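Periplasmic sugar-binding protein (PDB 4RXU) binds beta-D-glucopyranose in a pocket between two lobes and probably serves as the sugar-capturing component of an ABC-type transporter. Local coordinates at residues Ser283-Tyr286 and Ile287-Arg291; Pro94-Gly97 and Thr98-Ala101; Ala143-Leu146 and Val147-Ser151. All coordinates share one frame; numbering follows the deposited sequence.

Contact 1: Ser283-Tyr286 and Ile287-Arg291; sequences SVQY and IIDGR
A Schellman motif ends helix 281-288 here, and Tyr286 and Arg291, the residues joined by its wider bond, also meet through their side chains. Arg291 N donates to Tyr286 O at 2.8 Å with an almost straight N-H, while Gly290 N, one residue earlier, reaches Ile287 O at 3.2 Å. Gly290 has the positive phi that turns the chain off the helix and brings Arg291 back beside the last turn. From there the arginine climbs over one face of the tyrosine ring: its CD sits above the ring centre, practically on the ring normal, in a CH-pi contact. A bend at chi3 (71°) carries the guanidinium on toward the phenol end, its plane inclined 39° to the ring. Arg291 NH1 comes near Tyr286 OH without the angle for a hydrogen bond; the hydroxyl instead bonds Asp261 OD1 on helix 253-264, and the same carboxylate oxygen makes a long, weak ion pair with NH1.

Side-chain contacts thus flank the Schellman turn at more than one place. Helix 281-288 follows the edge strand 269-274 of the four-stranded parallel sheet, and Arg291 O ties the emerging chain to Tyr272 OH of that strand. On another flank, Gln285 spans one helical turn to Asp289. With CG anti to the backbone N and the chain folded back at chi2 (59°), NE2 lies 3.2 Å from Asp289 OD1, approaching from above the carboxylate plane; its bond to OD2 is weak. The other end of the amide is fixed too, OE1 accepting from Thr364 N. Next to it Val284 CG1 touches Ile288 CD1 at 4.2 Å, and Phe363 lies against both residues.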
loop_
_atom_site.group_PDB
_atom_site.type_symbol
_atom_site.label_atom_id
_atom_site.label_comp_id
_atom_site.label_asym_id
_atom_site.label_seq_id
_atom_site.Cartn_x
_atom_site.Cartn_y
_atom_site.Cartn_z
ATOM N N SER A 283 6.882 -11.864 5.731
ATOM C CA SER A 283 5.537 -11.931 6.318
ATOM C C SER A 283 4.803 -13.209 5.968
ATOM O O SER A 283 3.989 -13.688 6.760
ATOM C CB SER A 283 4.659 -10.723 5.942
ATOM O OG SER A 283 5.004 -9.607 6.724
ATOM N N VAL A 284 5.038 -13.741 4.773
ATOM C CA VAL A 284 4.477 -15.058 4.446
ATOM C C VAL A 284 4.979 -16.066 5.483
ATOM O O VAL A 284 4.206 -16.881 6.005
ATOM C CB VAL A 284 4.842 -15.503 3.021
ATOM C CG1 VAL A 284 4.333 -16.922 2.732
ATOM C CG2 VAL A 284 4.228 -14.540 2.018
ATOM N N GLN A 285 6.266 -15.973 5.826
ATOM C CA GLN A 285 6.807 -16.888 6.827
ATOM C C GLN A 285 6.172 -16.638 8.191
ATOM O O GLN A 285 5.835 -17.575 8.893
ATOM C CB GLN A 285 8.316 -16.785 6.905
ATOM C CG GLN A 285 8.953 -17.971 7.632
ATOM C CD GLN A 285 8.649 -19.321 6.991
ATOM O OE1 GLN A 285 9.002 -19.549 5.844
ATOM N NE2 GLN A 285 7.933 -20.200 7.721
ATOM N N TYR A 286 6.038 -15.379 8.602
ATOM C CA TYR A 286 5.287 -15.100 9.848
ATOM C C TYR A 286 3.895 -15.703 9.825
ATOM O O TYR A 286 3.436 -16.205 10.843
ATOM C CB TYR A 286 5.151 -13.613 10.138
ATOM C CG TYR A 286 6.253 -12.983 10.982
ATOM C CD1 TYR A 286 7.587 -13.380 10.879
ATOM C CD2 TYR A 286 5.963 -11.916 11.843
ATOM C CE1 TYR A 286 8.575 -12.776 11.650
ATOM C CE2 TYR A 286 6.943 -11.297 12.605
ATOM C CZ TYR A 286 8.241 -11.739 12.523
ATOM O OH TYR A 286 9.192 -11.123 13.277
ATOM N N ILE A 287 3.205 -15.615 8.694
ATOM C CA ILE A 287 1.850 -16.176 8.595
ATOM C C ILE A 287 1.898 -17.687 8.783
ATOM O O ILE A 287 1.145 -18.247 9.591
ATOM C CB ILE A 287 1.165 -15.804 7.276
ATOM C CG1 ILE A 287 0.848 -14.305 7.287
ATOM C CG2 ILE A 287 -0.113 -16.611 7.083
ATOM C CD1 ILE A 287 0.456 -13.741 5.943
ATOM N N ILE A 288 2.831 -18.335 8.108
ATOM C CA ILE A 288 3.011 -19.791 8.273
ATOM C C ILE A 288 3.237 -20.138 9.746
ATOM O O ILE A 288 2.619 -21.080 10.280
ATOM C CB ILE A 288 4.187 -20.305 7.417
ATOM C CG1 ILE A 288 3.846 -20.198 5.931
ATOM C CG2 ILE A 288 4.518 -21.737 7.818
ATOM C CD1 ILE A 288 5.007 -20.381 5.003
ATOM N N ASP A 289 4.092 -19.352 10.397
ATOM C CA ASP A 289 4.537 -19.608 11.752
ATOM C C ASP A 289 3.612 -19.072 12.836
ATOM O O ASP A 289 3.922 -19.200 14.030
ATOM C CB ASP A 289 5.919 -19.018 11.977
ATOM C CG ASP A 289 7.007 -19.689 11.153
ATOM O OD1 ASP A 289 6.821 -20.805 10.643
ATOM O OD2 ASP A 289 8.081 -19.085 11.021
ATOM N N GLY A 290 2.487 -18.486 12.448
ATOM C CA GLY A 290 1.497 -18.021 13.412
ATOM C C GLY A 290 1.823 -16.706 14.099
ATOM O O GLY A 290 1.333 -16.447 15.187
ATOM N N ARG A 291 2.640 -15.887 13.456
ATOM C CA ARG A 291 3.089 -14.607 14.040
ATOM C C ARG A 291 2.451 -13.401 13.389
ATOM O O ARG A 291 2.492 -12.320 13.966
ATOM C CB ARG A 291 4.605 -14.462 13.957
ATOM C CG ARG A 291 5.386 -15.610 14.585
ATOM C CD ARG A 291 6.794 -15.202 14.886
ATOM N NE ARG A 291 6.735 -14.281 16.005
ATOM C CZ ARG A 291 7.644 -13.365 16.294
ATOM N NH1 ARG A 291 8.728 -13.218 15.553
ATOM N NH2 ARG A 291 7.443 -12.588 17.344
#

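Contact 2: Pro94-Gly97 and Thr98-Ala101; sequences PHDG and TAAA
Between Asp96 and Ala100 the backbone coils into a helix-like bend, Ala100 N donating to Asp96 O at 3.0 Å, and a type I beta turn from Thr98 to Ala101 carries it onward. A weak second bond joins Ala100 N to Gly97 O, so one N-H is shared between two carbonyls. The Asp96 side chain backs up this bend. Its CG stands anti to the backbone N (chi1 180°), which brings OD1 to the backbone N-H groups of the following turn, where it accepts from Ala99 N at 3.0 Å along a nearly straight N-H (172°) coming from above the carboxylate plane. A water extends the grip: it donates to Asp96 OD1 at 2.7 Å and accepts from Thr98 N at 3.0 Å.

This is the connection at the front of a beta-alpha-beta unit, leading from strand 89-92 into helix 101-109 and on to the parallel strand 113-117, the arrangement by which periplasmic binding proteins place loops around their ligand. Pro94 O receives a hydrogen bond from Arg119, a residue of the glucose pocket, and is thereby a second-shell partner of the site. Gly97 bonds through its backbone to Arg122 and also to Ser165, which follows strand 155-159 of the other sheet. Thr98 OG1 is taken by Arg122 NH1. On the apolar side Pro94 CB packs against Ala100 CB at 3.7 Å, with Ile121 and Glu75 touching both residues.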
loop_
_atom_site.group_PDB
_atom_site.type_symbol
_atom_site.label_atom_id
_atom_site.label_comp_id
_atom_site.label_asym_id
_atom_site.label_seq_id
_atom_site.Cartn_x
_atom_site.Cartn_y
_atom_site.Cartn_z
ATOM N N PRO A 94 4.799 8.140 -7.260
ATOM C CA PRO A 94 5.330 9.264 -6.552
ATOM C C PRO A 94 5.728 8.956 -5.136
ATOM O O PRO A 94 5.069 8.178 -4.439
ATOM C CB PRO A 94 4.166 10.271 -6.544
ATOM C CG PRO A 94 2.945 9.438 -6.678
ATOM C CD PRO A 94 3.391 8.372 -7.642
ATOM N N HIS A 95 6.794 9.604 -4.697
ATOM C CA HIS A 95 7.078 9.600 -3.269
ATOM C C HIS A 95 6.033 10.366 -2.466
ATOM O O HIS A 95 5.479 9.866 -1.483
ATOM C CB HIS A 95 8.433 10.184 -2.975
ATOM C CG HIS A 95 8.670 10.274 -1.514
ATOM N ND1 HIS A 95 8.668 9.156 -0.713
ATOM C CD2 HIS A 95 8.766 11.338 -0.691
ATOM C CE1 HIS A 95 8.819 9.524 0.542
ATOM N NE2 HIS A 95 8.901 10.844 0.580
ATOM N N ASP A 96 5.741 11.569 -2.933
ATOM C CA ASP A 96 4.761 12.434 -2.305
ATOM C C ASP A 96 3.772 12.830 -3.386
ATOM O O ASP A 96 4.139 13.479 -4.343
ATOM C CB ASP A 96 5.438 13.657 -1.683
ATOM C CG ASP A 96 4.454 14.604 -1.019
ATOM O OD1 ASP A 96 3.366 14.907 -1.575
ATOM O OD2 ASP A 96 4.781 15.074 0.072
ATOM N N GLY A 97 2.526 12.413 -3.241
ATOM C CA GLY A 97 1.590 12.499 -4.369
ATOM C C GLY A 97 1.319 13.924 -4.817
ATOM O O GLY A 97 1.340 14.233 -5.983
ATOM N N THR A 98 1.076 14.805 -3.851
ATOM C CA THR A 98 0.811 16.193 -4.167
ATOM C C THR A 98 2.053 16.878 -4.691
ATOM O O THR A 98 1.979 17.624 -5.684
ATOM C CB THR A 98 0.254 16.934 -2.961
ATOM O OG1 THR A 98 -1.028 16.385 -2.659
ATOM C CG2 THR A 98 0.078 18.424 -3.272
ATOM N N ALA A 99 3.187 16.623 -4.049
ATOM C CA ALA A 99 4.440 17.254 -4.475
ATOM C C ALA A 99 4.848 16.894 -5.885
ATOM O O ALA A 99 5.547 17.657 -6.532
ATOM C CB ALA A 99 5.578 16.896 -3.556
ATOM N N ALA A 100 4.412 15.727 -6.352
ATOM C CA ALA A 100 4.750 15.241 -7.703
ATOM C C ALA A 100 4.001 15.973 -8.822
ATOM O O ALA A 100 4.237 15.713 -10.015
ATOM C CB ALA A 100 4.452 13.744 -7.778
ATOM N N ALA A 101 3.080 16.870 -8.455
ATOM C CA ALA A 101 2.348 17.596 -9.481
ATOM C C ALA A 101 3.245 18.295 -10.519
ATOM O O ALA A 101 3.008 18.187 -11.737
ATOM C CB ALA A 101 1.352 18.576 -8.851
HETATM O O HOH W 1 0.891 14.094 -0.991
#

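Contact 3: Ala143-Leu146 and Val147-Ser151; sequences AQYL and VDHAS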
loop_
_atom_site.group_PDB
_atom_site.type_symbol
_atom_site.label_atom_id
_atom_site.label_comp_id
_atom_site.label_asym_id
_atom_site.label_seq_id
_atom_site.Cartn_x
_atom_site.Cartn_y
_atom_site.Cartn_z
ATOM N N ALA A 143 -9.587 -4.684 7.765
ATOM C CA ALA A 143 -10.537 -4.500 8.859
ATOM C C ALA A 143 -11.517 -5.666 9.017
ATOM O O ALA A 143 -11.839 -6.075 10.140
ATOM C CB ALA A 143 -11.298 -3.203 8.676
ATOM N N GLN A 144 -11.999 -6.178 7.893
ATOM C CA GLN A 144 -12.977 -7.258 7.910
ATOM C C GLN A 144 -12.389 -8.509 8.582
ATOM O O GLN A 144 -13.073 -9.179 9.339
ATOM C CB GLN A 144 -13.498 -7.553 6.500
ATOM C CG GLN A 144 -14.720 -8.452 6.502
ATOM C CD GLN A 144 -15.908 -7.765 7.138
ATOM O OE1 GLN A 144 -16.316 -6.692 6.698
ATOM N NE2 GLN A 144 -16.447 -8.363 8.190
ATOM N N TYR A 145 -11.107 -8.774 8.348
ATOM C CA TYR A 145 -10.427 -9.887 9.004
ATOM C C TYR A 145 -10.487 -9.719 10.529
ATOM O O TYR A 145 -10.825 -10.651 11.257
ATOM C CB TYR A 145 -8.967 -10.039 8.529
ATOM C CG TYR A 145 -8.308 -11.197 9.225
ATOM C CD1 TYR A 145 -7.717 -11.022 10.476
ATOM C CD2 TYR A 145 -8.323 -12.467 8.669
ATOM C CE1 TYR A 145 -7.147 -12.081 11.160
ATOM C CE2 TYR A 145 -7.750 -13.541 9.336
ATOM C CZ TYR A 145 -7.168 -13.339 10.570
ATOM O OH TYR A 145 -6.615 -14.390 11.237
ATOM N N LEU A 146 -10.230 -8.509 11.007
ATOM C CA LEU A 146 -10.252 -8.240 12.432
ATOM C C LEU A 146 -11.658 -8.448 12.980
ATOM O O LEU A 146 -11.859 -9.122 14.003
ATOM C CB LEU A 146 -9.757 -6.839 12.738
ATOM C CG LEU A 146 -8.281 -6.613 12.383
ATOM C CD1 LEU A 146 -7.918 -5.158 12.615
ATOM C CD2 LEU A 146 -7.275 -7.482 13.141
ATOM N N VAL A 147 -12.628 -7.859 12.289
ATOM C CA VAL A 147 -14.033 -7.985 12.689
ATOM C C VAL A 147 -14.459 -9.460 12.757
ATOM O O VAL A 147 -15.109 -9.898 13.728
ATOM C CB VAL A 147 -14.957 -7.211 11.721
ATOM C CG1 VAL A 147 -16.409 -7.461 12.062
ATOM C CG2 VAL A 147 -14.697 -5.706 11.800
ATOM N N ASP A 148 -14.052 -10.237 11.755
ATOM C CA ASP A 148 -14.482 -11.621 11.644
ATOM C C ASP A 148 -13.915 -12.485 12.751
ATOM O O ASP A 148 -14.446 -13.570 13.030
ATOM C CB ASP A 148 -14.089 -12.210 10.282
ATOM C CG ASP A 148 -14.935 -11.666 9.116
ATOM O OD1 ASP A 148 -15.950 -10.973 9.336
ATOM O OD2 ASP A 148 -14.564 -11.929 7.954
ATOM N N HIS A 149 -12.841 -12.012 13.374
ATOM C CA HIS A 149 -12.211 -12.715 14.495
ATOM C C HIS A 149 -12.450 -12.118 15.873
ATOM O O HIS A 149 -11.794 -12.512 16.827
ATOM C CB HIS A 149 -10.728 -12.859 14.239
ATOM C CG HIS A 149 -10.453 -13.806 13.137
ATOM N ND1 HIS A 149 -10.520 -13.444 11.808
ATOM C CD2 HIS A 149 -10.223 -15.134 13.157
ATOM C CE1 HIS A 149 -10.315 -14.511 11.058
ATOM N NE2 HIS A 149 -10.113 -15.542 11.851
ATOM N N ALA A 150 -13.394 -11.182 15.980
ATOM C CA ALA A 150 -13.724 -10.564 17.273
ATOM C C ALA A 150 -15.136 -10.918 17.628
ATOM O O ALA A 150 -16.005 -10.961 16.733
ATOM C CB ALA A 150 -13.591 -9.054 17.172
ATOM N N SER A 151 -15.359 -11.183 18.921
ATOM C CA SER A 151 -16.711 -11.330 19.464
ATOM C C SER A 151 -16.837 -10.623 20.778
ATOM O O SER A 151 -15.845 -10.238 21.396
ATOM C CB SER A 151 -17.115 -12.790 19.639
ATOM O OG SER A 151 -16.057 -13.537 20.187
#
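Tyr145 and His149 make the aromatic part of this contact, an offset stack between residues one helical turn apart. The ring centroids are 4.1 Å apart and the planes 27° from parallel. The imidazole leans in with its ND1-CE1 side: ND1 lies over the middle of the phenol ring, and CE1 comes within 3.2 Å of Tyr145 CE2, a tight approach.

Hydrogen bonds hold the histidine in that attitude. His149 ND1 donates to Tyr145 O at 2.9 Å, and the carbonyl oxygen lies in the imidazole plane, which fixes the rotation of the ring. The same oxygen takes a weak bond from His149 N, whose better acceptor is Leu146 O at 3.1 Å. An alanine replacing Tyr145 would keep the carbonyl but would probably leave one face of the imidazole without its stacking partner and open a gap beside it. Farther round the helix, Gln144 bends at chi2 (66°) so that NE2 meets Asp148 OD1 at 2.9 Å from above the carboxylate plane, a polar bridge on the outer flank. Regular helical bonds, such as Val147 N to Ala143 O at 2.9 Å, continue to the last turn.

Helix 135-148 is the element that ends here, lying beside the four-stranded parallel sheet. Tyr145, Leu146 and His149 face Phe273 of edge strand 269-274, while His149 O bonds Tyr247 OH of strand 246-249; Ala143, Gln144 and Val147 rest on Val179 of helix 167-185, and Val147 and Ala150 reach Phe189 at the opposite edge strand, 189-191.

How the contacts relate
Along the chain the order is contact 2, contact 3, contact 1. Contact 2 belongs to the lobe of the larger mixed sheet, across the chain's centre from the rest; its centre is about 33 Å from that of contact 1 and about 34 Å from that of contact 3. Contacts 1 and 3 lie about 19 Å apart between centres. Both lie at helix ends and touch strand 269-274, contact 3 through Tyr145, Leu146 and His149 on Phe273, contact 1 through Arg291 just past its helix. Helix 135-148 follows a strand of the mixed sheet and helix 281-288 precedes one, so both mark chain crossings between lobes, whereas contact 2 meets the glucose pocket through Arg119.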